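Local coordinates for protein ABC-type phosphate transport system, periplasmic component (Lactobacillus brevis, PDB 4ECF) that probably binds phosphate outside the cell membrane and hands it to the membrane-spanning part of the PstSACB ABC importer, at residues A[54-62]-A[205-213]; A[75-83]-A[237-248]. All coordinates share one frame; numbering follows the deposited sequence.

Contact 1 (A[54-62]-A[205-213])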
loop_
_atom_site.group_PDB
_atom_site.type_symbol
_atom_site.label_atom_id
_atom_site.label_comp_id
_atom_site.label_asym_id
_atom_site.label_seq_id
_atom_site.Cartn_x
_atom_site.Cartn_y
_atom_site.Cartn_z
ATOM N N GLN A 54 -15.185 6.062 11.647
ATOM C CA GLN A 54 -15.563 7.207 10.819
ATOM C C GLN A 54 -14.965 7.130 9.400
ATOM O O GLN A 54 -15.507 7.689 8.468
ATOM C CB GLN A 54 -15.154 8.494 11.503
ATOM C CG GLN A 54 -16.081 8.883 12.673
ATOM C CD GLN A 54 -15.962 7.913 13.833
ATOM O OE1 GLN A 54 -14.872 7.668 14.338
ATOM N NE2 GLN A 54 -17.093 7.296 14.224
ATOM N N ILE A 55 -13.747 6.607 9.293
ATOM C CA ILE A 55 -12.992 6.502 8.013
ATOM C C ILE A 55 -12.406 5.109 7.889
ATOM O O ILE A 55 -11.785 4.619 8.811
ATOM C CB ILE A 55 -11.850 7.537 7.935
ATOM C CG1 ILE A 55 -12.421 8.941 8.000
ATOM C CG2 ILE A 55 -11.026 7.321 6.654
ATOM C CD1 ILE A 55 -11.389 10.054 7.977
ATOM N N GLY A 56 -12.627 4.486 6.718
ATOM C CA GLY A 56 -11.975 3.244 6.340
ATOM C C GLY A 56 -10.855 3.550 5.380
ATOM O O GLY A 56 -11.067 4.117 4.295
ATOM N N ASN A 57 -9.640 3.246 5.783
ATOM C CA ASN A 57 -8.442 3.490 4.981
ATOM C C ASN A 57 -8.216 2.291 4.080
ATOM O O ASN A 57 -8.076 1.168 4.595
ATOM C CB ASN A 57 -7.246 3.649 5.926
ATOM C CG ASN A 57 -7.333 4.862 6.857
ATOM O OD1 ASN A 57 -8.122 5.809 6.651
ATOM N ND2 ASN A 57 -6.522 4.833 7.896
ATOM N N SER A 58 -8.137 2.513 2.771
ATOM C CA SER A 58 -8.092 1.413 1.818
ATOM C C SER A 58 -7.137 1.705 0.647
ATOM O O SER A 58 -7.141 2.815 0.095
ATOM C CB SER A 58 -9.477 1.166 1.268
ATOM O OG SER A 58 -9.530 0.142 0.271
ATOM N N ASP A 59 -6.400 0.685 0.232
ATOM C CA ASP A 59 -5.623 0.722 -1.025
ATOM C C ASP A 59 -6.404 0.284 -2.233
ATOM O O ASP A 59 -5.873 0.313 -3.356
ATOM C CB ASP A 59 -4.366 -0.202 -0.949
ATOM C CG ASP A 59 -3.640 -0.096 0.346
ATOM O OD1 ASP A 59 -3.413 1.014 0.835
ATOM O OD2 ASP A 59 -3.212 -1.165 0.857
ATOM N N LEU A 60 -7.637 -0.154 -2.032
ATOM C CA LEU A 60 -8.470 -0.712 -3.091
ATOM C C LEU A 60 -9.789 0.066 -3.228
ATOM O O LEU A 60 -10.304 0.660 -2.256
ATOM C CB LEU A 60 -8.795 -2.189 -2.822
ATOM C CG LEU A 60 -7.598 -3.111 -2.604
ATOM C CD1 LEU A 60 -8.079 -4.537 -2.271
ATOM C CD2 LEU A 60 -6.625 -3.093 -3.814
ATOM N N PHE A 61 -10.386 0.023 -4.405
ATOM C CA PHE A 61 -11.796 0.435 -4.531
ATOM C C PHE A 61 -12.677 -0.516 -3.716
ATOM O O PHE A 61 -12.391 -1.739 -3.670
ATOM C CB PHE A 61 -12.217 0.492 -6.002
ATOM C CG PHE A 61 -11.625 1.658 -6.745
ATOM C CD1 PHE A 61 -10.338 1.597 -7.264
ATOM C CD2 PHE A 61 -12.344 2.812 -6.931
ATOM C CE1 PHE A 61 -9.792 2.662 -7.958
ATOM C CE2 PHE A 61 -11.801 3.894 -7.619
ATOM C CZ PHE A 61 -10.526 3.801 -8.147
ATOM N N ALA A 62 -13.747 0.018 -3.105
ATOM C CA ALA A 62 -14.566 -0.768 -2.189
ATOM C C ALA A 62 -15.134 -2.022 -2.849
ATOM O O ALA A 62 -15.126 -3.130 -2.240
ATOM C CB ALA A 62 -15.674 0.068 -1.590
ATOM N N TRP A 205 1.259 -0.231 -8.143
ATOM C CA TRP A 205 0.867 0.966 -7.423
ATOM C C TRP A 205 -0.627 0.911 -7.316
ATOM O O TRP A 205 -1.313 0.203 -8.100
ATOM C CB TRP A 205 1.337 2.261 -8.086
ATOM C CG TRP A 205 0.877 2.465 -9.502
ATOM C CD1 TRP A 205 1.587 2.228 -10.664
ATOM C CD2 TRP A 205 -0.362 3.083 -9.912
ATOM N NE1 TRP A 205 0.855 2.594 -11.762
ATOM C CE2 TRP A 205 -0.342 3.114 -11.377
ATOM C CE3 TRP A 205 -1.497 3.546 -9.234
ATOM C CZ2 TRP A 205 -1.389 3.641 -12.110
ATOM C CZ3 TRP A 205 -2.545 4.086 -10.003
ATOM C CH2 TRP A 205 -2.482 4.116 -11.410
ATOM N N SER A 206 -1.172 1.643 -6.363
ATOM C CA SER A 206 -2.632 1.795 -6.291
ATOM C C SER A 206 -3.016 3.185 -5.802
ATOM O O SER A 206 -2.185 3.905 -5.263
ATOM C CB SER A 206 -3.284 0.741 -5.396
ATOM O OG SER A 206 -3.041 1.005 -4.021
ATOM N N TYR A 207 -4.301 3.503 -5.933
ATOM C CA TYR A 207 -4.849 4.712 -5.349
ATOM C C TYR A 207 -5.107 4.433 -3.864
ATOM O O TYR A 207 -5.410 3.307 -3.476
ATOM C CB TYR A 207 -6.160 5.147 -6.035
ATOM C CG TYR A 207 -5.986 5.486 -7.508
ATOM C CD1 TYR A 207 -5.424 6.696 -7.918
ATOM C CD2 TYR A 207 -6.387 4.581 -8.486
ATOM C CE1 TYR A 207 -5.260 6.990 -9.285
ATOM C CE2 TYR A 207 -6.218 4.867 -9.843
ATOM C CZ TYR A 207 -5.676 6.104 -10.224
ATOM O OH TYR A 207 -5.505 6.405 -11.589
ATOM N N GLU A 208 -4.901 5.464 -3.062
ATOM C CA GLU A 208 -5.199 5.461 -1.615
ATOM C C GLU A 208 -6.514 6.150 -1.363
ATOM O O GLU A 208 -6.750 7.284 -1.849
ATOM C CB GLU A 208 -4.103 6.176 -0.845
ATOM C CG GLU A 208 -2.735 5.507 -0.937
ATOM C CD GLU A 208 -2.626 4.217 -0.157
ATOM O OE1 GLU A 208 -3.468 3.300 -0.376
ATOM O OE2 GLU A 208 -1.685 4.148 0.657
ATOM N N HIS A 209 -7.376 5.492 -0.568
ATOM C CA HIS A 209 -8.772 5.908 -0.370
ATOM C C HIS A 209 -9.088 6.132 1.096
ATOM O O HIS A 209 -8.677 5.310 1.956
ATOM C CB HIS A 209 -9.713 4.819 -0.841
ATOM C CG HIS A 209 -9.534 4.391 -2.260
ATOM N ND1 HIS A 209 -10.416 4.706 -3.236
ATOM C CD2 HIS A 209 -8.625 3.516 -2.806
ATOM C CE1 HIS A 209 -10.045 4.080 -4.395
ATOM N NE2 HIS A 209 -8.926 3.367 -4.128
ATOM N N LEU A 210 -9.826 7.199 1.386
ATOM C CA LEU A 210 -10.409 7.429 2.732
ATOM C C LEU A 210 -11.919 7.288 2.561
ATOM O O LEU A 210 -12.560 8.212 2.097
ATOM C CB LEU A 210 -10.041 8.797 3.285
ATOM C CG LEU A 210 -8.540 9.091 3.472
ATOM C CD1 LEU A 210 -8.330 10.466 4.071
ATOM C CD2 LEU A 210 -7.871 8.034 4.328
ATOM N N TYR A 211 -12.463 6.105 2.742
ATOM C CA TYR A 211 -13.881 5.876 2.627
ATOM C C TYR A 211 -14.649 6.306 3.848
ATOM O O TYR A 211 -14.208 6.060 4.991
ATOM C CB TYR A 211 -14.128 4.365 2.404
ATOM C CG TYR A 211 -14.036 3.949 0.941
ATOM C CD1 TYR A 211 -15.088 4.216 0.048
ATOM C CD2 TYR A 211 -12.877 3.363 0.430
ATOM C CE1 TYR A 211 -15.001 3.829 -1.286
ATOM C CE2 TYR A 211 -12.786 2.971 -0.920
ATOM C CZ TYR A 211 -13.816 3.226 -1.776
ATOM O OH TYR A 211 -13.735 2.834 -3.116
ATOM N N THR A 212 -15.842 6.848 3.583
ATOM C CA THR A 212 -16.843 7.157 4.620
ATOM C C THR A 212 -18.172 6.454 4.335
ATOM O O THR A 212 -18.430 6.003 3.223
ATOM C CB THR A 212 -17.042 8.673 4.773
ATOM O OG1 THR A 212 -17.570 9.207 3.557
ATOM C CG2 THR A 212 -15.674 9.381 5.180
ATOM N N LYS A 213 -18.958 6.276 5.395
ATOM C CA LYS A 213 -20.329 5.738 5.279
ATOM C C LYS A 213 -21.260 6.904 5.164
ATOM O O LYS A 213 -21.503 7.633 6.138
ATOM C CB LYS A 213 -20.689 4.882 6.487
ATOM C CG LYS A 213 -21.981 4.054 6.264
ATOM C CD LYS A 213 -22.157 2.998 7.338
ATOM C CE LYS A 213 -23.509 2.315 7.144
ATOM N NZ LYS A 213 -23.555 0.950 7.717
HETATM O O HOH W 1 -18.223 7.661 7.965
HETATM O O HOH W 2 -7.092 1.769 -5.496
#
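Ser206 gives its hydroxyl hydrogen to the backbone of Asp59: OG lies 3.0 Å from Asp59 O, in the carbonyl plane and on a lone pair. A water also donates to this carbonyl and links it to His209 NE2. Tyr207 places CD2 obliquely against Phe61 CE1. Glu208 is bent at its second torsion (chi2 -72°), which lays its carboxylate alongside that of Asp59. OE1 of Glu208 is 2.6 Å from OD1 of Asp59, so one of the two acids probably holds a proton. Asp59 OD1 is hydrogen-bonded to Ser11 OG, and its OD2 is close to a bound phosphate, consistent with a place at the anion pocket. His209 exchanges two backbone bonds with Ser58. Its ring edge puts CE1 over the centre of the Phe61 face, a T-shaped pair with planes at 73°. Leu60 O lies over one face of the imidazole, toward its rim, and ND1 is tied to Asp75, which fixes the ring's rotation. Leu210 packs CB on Ile55 CG2 at 3.8 Å. Its CD2 is 3.2 Å from Asn57 OD1, a buried oxygen with no partner in the model. Tyr211 pairs with Gly56 through two backbone bonds. Its OH accepts the N-H of Ala62, OH to Ala62 N being 2.8 Å, and Ala62 CB lies over the ring face, a CH-pi contact. Strand 205-213 runs between strands 55-58 and 73-87 in the mixed sheet of a PBP superfamily fold, with helix 41-50 on the Ser58 and Tyr211 face and helix 218-228 against Ile55 and Thr212.

Contact 2 (A[75-83]-A[237-248]); sequences DHRVAVVGI and VRQLGYLSPDQM
A single antiparallel bridge, Val80 with Leu243, joins strand 73-87 to the chain that leaves helix 230-239. Its two bonds are nearly straight: Val80 N to Leu243 O is 2.8 Å, and Leu243 N to Val80 O is 2.9 Å. Before the bridge, Gly241 ends the helix in a Schellman motif, with Tyr242 N bonded back to Val237 O. Positive phi (103°) suits the glycine. Its carbonyl reaches Gly82 N through a water. Tyr242 sets CB 3.5 Å from Val80 O and 4.1 Å from Ala79 CB. Its CG stands anti to the carbonyl carbon (chi1 -57°), which lays the ring alongside Val81, CE2 of Tyr242 being 3.8 Å from CG2 of Val81. The hydroxyl at the far end bonds Ala13 O. With an alanine here, Val81 would probably lose its aromatic neighbour and Ala13 O its hydroxyl partner, opening a gap between strand and loop. Past the bridge, Pro245 CG packs 3.7 Å from Ala79 N. The 3-10 turn 245-247 then brings selenomethionine Met248 back to the strand. Met248 and Val80 meet tip to tip, with CG of Met248 3.8 Å from CG2 of Val80 and SE touching both valine methyls. Helix 15-28 covers Ala79 and Val237, and helix 194-198 covers Val80 and Leu243. This is a Schellman-capped helix end whose following loop adds a single antiparallel bridge to strand 73-87, within the PBP superfamily fold.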
loop_
_atom_site.group_PDB
_atom_site.type_symbol
_atom_site.label_atom_id
_atom_site.label_comp_id
_atom_site.label_asym_id
_atom_site.label_seq_id
_atom_site.Cartn_x
_atom_site.Cartn_y
_atom_site.Cartn_z
ATOM N N ASP A 75 -16.292 7.362 -1.616
ATOM C CA ASP A 75 -14.870 7.363 -1.904
ATOM C C ASP A 75 -14.255 8.753 -1.785
ATOM O O ASP A 75 -14.895 9.766 -2.118
ATOM C CB ASP A 75 -14.656 6.787 -3.329
ATOM C CG ASP A 75 -13.211 6.412 -3.607
ATOM O OD1 ASP A 75 -12.437 6.318 -2.635
ATOM O OD2 ASP A 75 -12.865 6.207 -4.794
ATOM N N HIS A 76 -13.018 8.798 -1.322
ATOM C CA HIS A 76 -12.198 10.020 -1.366
ATOM C C HIS A 76 -10.792 9.590 -1.622
ATOM O O HIS A 76 -10.185 8.913 -0.791
ATOM C CB HIS A 76 -12.237 10.814 -0.063
ATOM C CG HIS A 76 -13.632 11.096 0.460
ATOM N ND1 HIS A 76 -14.340 10.198 1.196
ATOM C CD2 HIS A 76 -14.428 12.209 0.306
ATOM C CE1 HIS A 76 -15.537 10.733 1.515
ATOM N NE2 HIS A 76 -15.595 11.974 0.972
ATOM N N ARG A 77 -10.300 9.832 -2.817
ATOM C CA ARG A 77 -8.912 9.472 -3.133
ATOM C C ARG A 77 -7.960 10.577 -2.711
ATOM O O ARG A 77 -8.270 11.765 -2.908
ATOM C CB ARG A 77 -8.752 9.084 -4.602
ATOM C CG ARG A 77 -9.191 7.663 -4.890
ATOM C CD ARG A 77 -8.969 7.269 -6.336
ATOM N NE ARG A 77 -10.003 7.802 -7.233
ATOM C CZ ARG A 77 -9.985 7.603 -8.540
ATOM N NH1 ARG A 77 -8.968 6.955 -9.098
ATOM N NH2 ARG A 77 -10.965 8.062 -9.292
ATOM N N VAL A 78 -6.812 10.209 -2.128
ATOM C CA VAL A 78 -5.916 11.174 -1.499
ATOM C C VAL A 78 -4.472 11.066 -1.942
ATOM O O VAL A 78 -3.677 11.949 -1.677
ATOM C CB VAL A 78 -6.028 11.067 0.040
ATOM C CG1 VAL A 78 -7.469 11.292 0.504
ATOM C CG2 VAL A 78 -5.473 9.747 0.601
ATOM N N ALA A 79 -4.129 9.981 -2.631
ATOM C CA ALA A 79 -2.719 9.721 -2.941
ATOM C C ALA A 79 -2.653 8.492 -3.838
ATOM O O ALA A 79 -3.653 7.778 -4.008
ATOM C CB ALA A 79 -1.933 9.470 -1.656
ATOM N N VAL A 80 -1.484 8.302 -4.441
ATOM C CA VAL A 80 -1.095 7.026 -5.066
ATOM C C VAL A 80 0.080 6.507 -4.233
ATOM O O VAL A 80 0.953 7.276 -3.777
ATOM C CB VAL A 80 -0.715 7.203 -6.547
ATOM C CG1 VAL A 80 0.064 5.986 -7.066
ATOM C CG2 VAL A 80 -1.977 7.539 -7.355
ATOM N N VAL A 81 0.101 5.211 -3.982
ATOM C CA VAL A 81 1.219 4.527 -3.295
ATOM C C VAL A 81 1.844 3.485 -4.229
ATOM O O VAL A 81 1.130 2.691 -4.859
ATOM C CB VAL A 81 0.747 3.905 -1.964
ATOM C CG1 VAL A 81 -0.207 2.718 -2.214
ATOM C CG2 VAL A 81 1.930 3.560 -1.074
ATOM N N GLY A 82 3.171 3.512 -4.324
ATOM C CA GLY A 82 3.930 2.479 -4.994
ATOM C C GLY A 82 4.172 1.306 -4.066
ATOM O O GLY A 82 4.260 1.472 -2.831
ATOM N N ILE A 83 4.211 0.125 -4.656
ATOM C CA ILE A 83 4.528 -1.133 -3.946
ATOM C C ILE A 83 5.741 -1.767 -4.612
ATOM O O ILE A 83 5.828 -1.860 -5.865
ATOM C CB ILE A 83 3.326 -2.085 -3.970
ATOM C CG1 ILE A 83 2.164 -1.472 -3.182
ATOM C CG2 ILE A 83 3.708 -3.509 -3.447
ATOM C CD1 ILE A 83 0.831 -2.032 -3.611
ATOM N N VAL A 237 2.265 14.720 1.649
ATOM C CA VAL A 237 2.011 13.535 0.820
ATOM C C VAL A 237 3.290 13.057 0.135
ATOM O O VAL A 237 3.699 11.907 0.253
ATOM C CB VAL A 237 0.816 13.812 -0.161
ATOM C CG1 VAL A 237 0.728 12.756 -1.256
ATOM C CG2 VAL A 237 -0.458 13.943 0.643
ATOM N N ARG A 238 3.965 13.999 -0.526
ATOM C CA ARG A 238 5.224 13.742 -1.205
ATOM C C ARG A 238 6.391 13.398 -0.257
ATOM O O ARG A 238 7.176 12.512 -0.525
ATOM C CB ARG A 238 5.564 14.954 -2.103
ATOM C CG ARG A 238 4.341 15.507 -2.843
ATOM C CD ARG A 238 4.694 16.373 -4.043
ATOM N NE ARG A 238 3.499 16.939 -4.704
ATOM C CZ ARG A 238 3.521 17.566 -5.886
ATOM N NH1 ARG A 238 4.669 17.696 -6.556
ATOM N NH2 ARG A 238 2.397 18.057 -6.419
ATOM N N GLN A 239 6.489 14.094 0.880
ATOM C CA GLN A 239 7.551 13.793 1.854
ATOM C C GLN A 239 7.540 12.373 2.374
ATOM O O GLN A 239 8.582 11.809 2.669
ATOM C CB GLN A 239 7.431 14.666 3.091
ATOM C CG GLN A 239 7.680 16.132 2.922
ATOM C CD GLN A 239 7.144 16.876 4.138
ATOM O OE1 GLN A 239 7.271 16.413 5.293
ATOM N NE2 GLN A 239 6.502 17.992 3.887
ATOM N N LEU A 240 6.357 11.786 2.536
ATOM C CA LEU A 240 6.262 10.458 3.101
ATOM C C LEU A 240 6.349 9.334 2.062
ATOM O O LEU A 240 6.143 8.174 2.388
ATOM C CB LEU A 240 4.963 10.350 3.939
ATOM C CG LEU A 240 4.972 11.161 5.238
ATOM C CD1 LEU A 240 3.580 11.259 5.838
ATOM C CD2 LEU A 240 5.937 10.528 6.236
ATOM N N GLY A 241 6.608 9.674 0.803
ATOM C CA GLY A 241 6.846 8.670 -0.205
ATOM C C GLY A 241 5.714 8.392 -1.162
ATOM O O GLY A 241 5.899 7.633 -2.099
ATOM N N TYR A 242 4.564 9.041 -0.963
ATOM C CA TYR A 242 3.424 8.856 -1.824
ATOM C C TYR A 242 3.480 9.845 -2.976
ATOM O O TYR A 242 4.271 10.809 -2.952
ATOM C CB TYR A 242 2.127 9.137 -1.036
ATOM C CG TYR A 242 1.933 8.305 0.199
ATOM C CD1 TYR A 242 2.480 8.692 1.420
ATOM C CD2 TYR A 242 1.183 7.143 0.163
ATOM C CE1 TYR A 242 2.305 7.947 2.563
ATOM C CE2 TYR A 242 0.991 6.399 1.301
ATOM C CZ TYR A 242 1.528 6.798 2.510
ATOM O OH TYR A 242 1.353 6.088 3.659
ATOM N N LEU A 243 2.619 9.628 -3.955
ATOM C CA LEU A 243 2.398 10.572 -5.044
ATOM C C LEU A 243 1.068 11.267 -4.819
ATOM O O LEU A 243 0.065 10.652 -4.448
ATOM C CB LEU A 243 2.409 9.856 -6.406
ATOM C CG LEU A 243 3.743 9.318 -6.879
ATOM C CD1 LEU A 243 4.129 8.028 -6.185
ATOM C CD2 LEU A 243 3.727 9.056 -8.355
ATOM N N SER A 244 1.053 12.602 -4.979
ATOM C CA SER A 244 -0.202 13.315 -5.093
ATOM C C SER A 244 -0.834 12.887 -6.417
ATOM O O SER A 244 -0.134 12.773 -7.415
ATOM C CB SER A 244 0.016 14.830 -5.092
ATOM O OG SER A 244 -1.219 15.448 -5.382
ATOM N N PRO A 245 -2.158 12.676 -6.459
ATOM C CA PRO A 245 -2.744 12.225 -7.732
ATOM C C PRO A 245 -2.497 13.126 -8.951
ATOM O O PRO A 245 -2.376 12.612 -10.055
ATOM C CB PRO A 245 -4.245 12.089 -7.374
ATOM C CG PRO A 245 -4.216 11.753 -5.920
ATOM C CD PRO A 245 -3.196 12.713 -5.401
ATOM N N ASP A 246 -2.351 14.436 -8.752
ATOM C CA ASP A 246 -2.018 15.356 -9.842
ATOM C C ASP A 246 -0.629 15.142 -10.466
ATOM O O ASP A 246 -0.355 15.712 -11.500
ATOM C CB ASP A 246 -2.025 16.793 -9.321
ATOM C CG ASP A 246 -0.889 17.036 -8.340
ATOM O OD1 ASP A 246 -1.046 16.638 -7.170
ATOM O OD2 ASP A 246 0.165 17.597 -8.728
ATOM N N GLN A 247 0.246 14.374 -9.813
ATOM C CA GLN A 247 1.543 14.027 -10.405
ATOM C C GLN A 247 1.414 12.913 -11.449
ATOM O O GLN A 247 2.303 12.728 -12.285
ATOM C CB GLN A 247 2.468 13.537 -9.302
ATOM C CG GLN A 247 2.887 14.584 -8.300
ATOM C CD GLN A 247 3.862 13.994 -7.311
ATOM O OE1 GLN A 247 3.510 13.702 -6.191
ATOM N NE2 GLN A 247 5.094 13.752 -7.758
HETATM N N MSE A 248 0.323 12.142 -11.405
HETATM C CA MSE A 248 0.143 11.011 -12.317
HETATM C C MSE A 248 0.010 11.455 -13.759
HETATM O O MSE A 248 -0.685 12.433 -14.061
HETATM C CB MSE A 248 -1.079 10.153 -11.897
HETATM C CG MSE A 248 -0.946 9.411 -10.535
HETATM SE SE MSE A 248 0.644 8.383 -10.265
HETATM C CE MSE A 248 0.120 6.977 -11.236
HETATM O O HOH W 3 4.524 5.353 -2.367
#

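Overall arrangement
From the N terminus the chain lays down 54-62 and soon after 75-83. It then runs through the middle of the sequence before strand 205-213 returns and closes contact 1. Helices 218-228 and 230-239 follow, and 237-248 closes contact 2 on the earlier strand. The two loops therefore cross: the segments alternate along the chain and neither loop nests in the other. Both contacts reach the same mixed sheet, their centres about 12 Å apart. A backbone bond from Leu210 N to His76 O joins them directly. Together they fasten the late strand and the C-terminal helix exit to early strands.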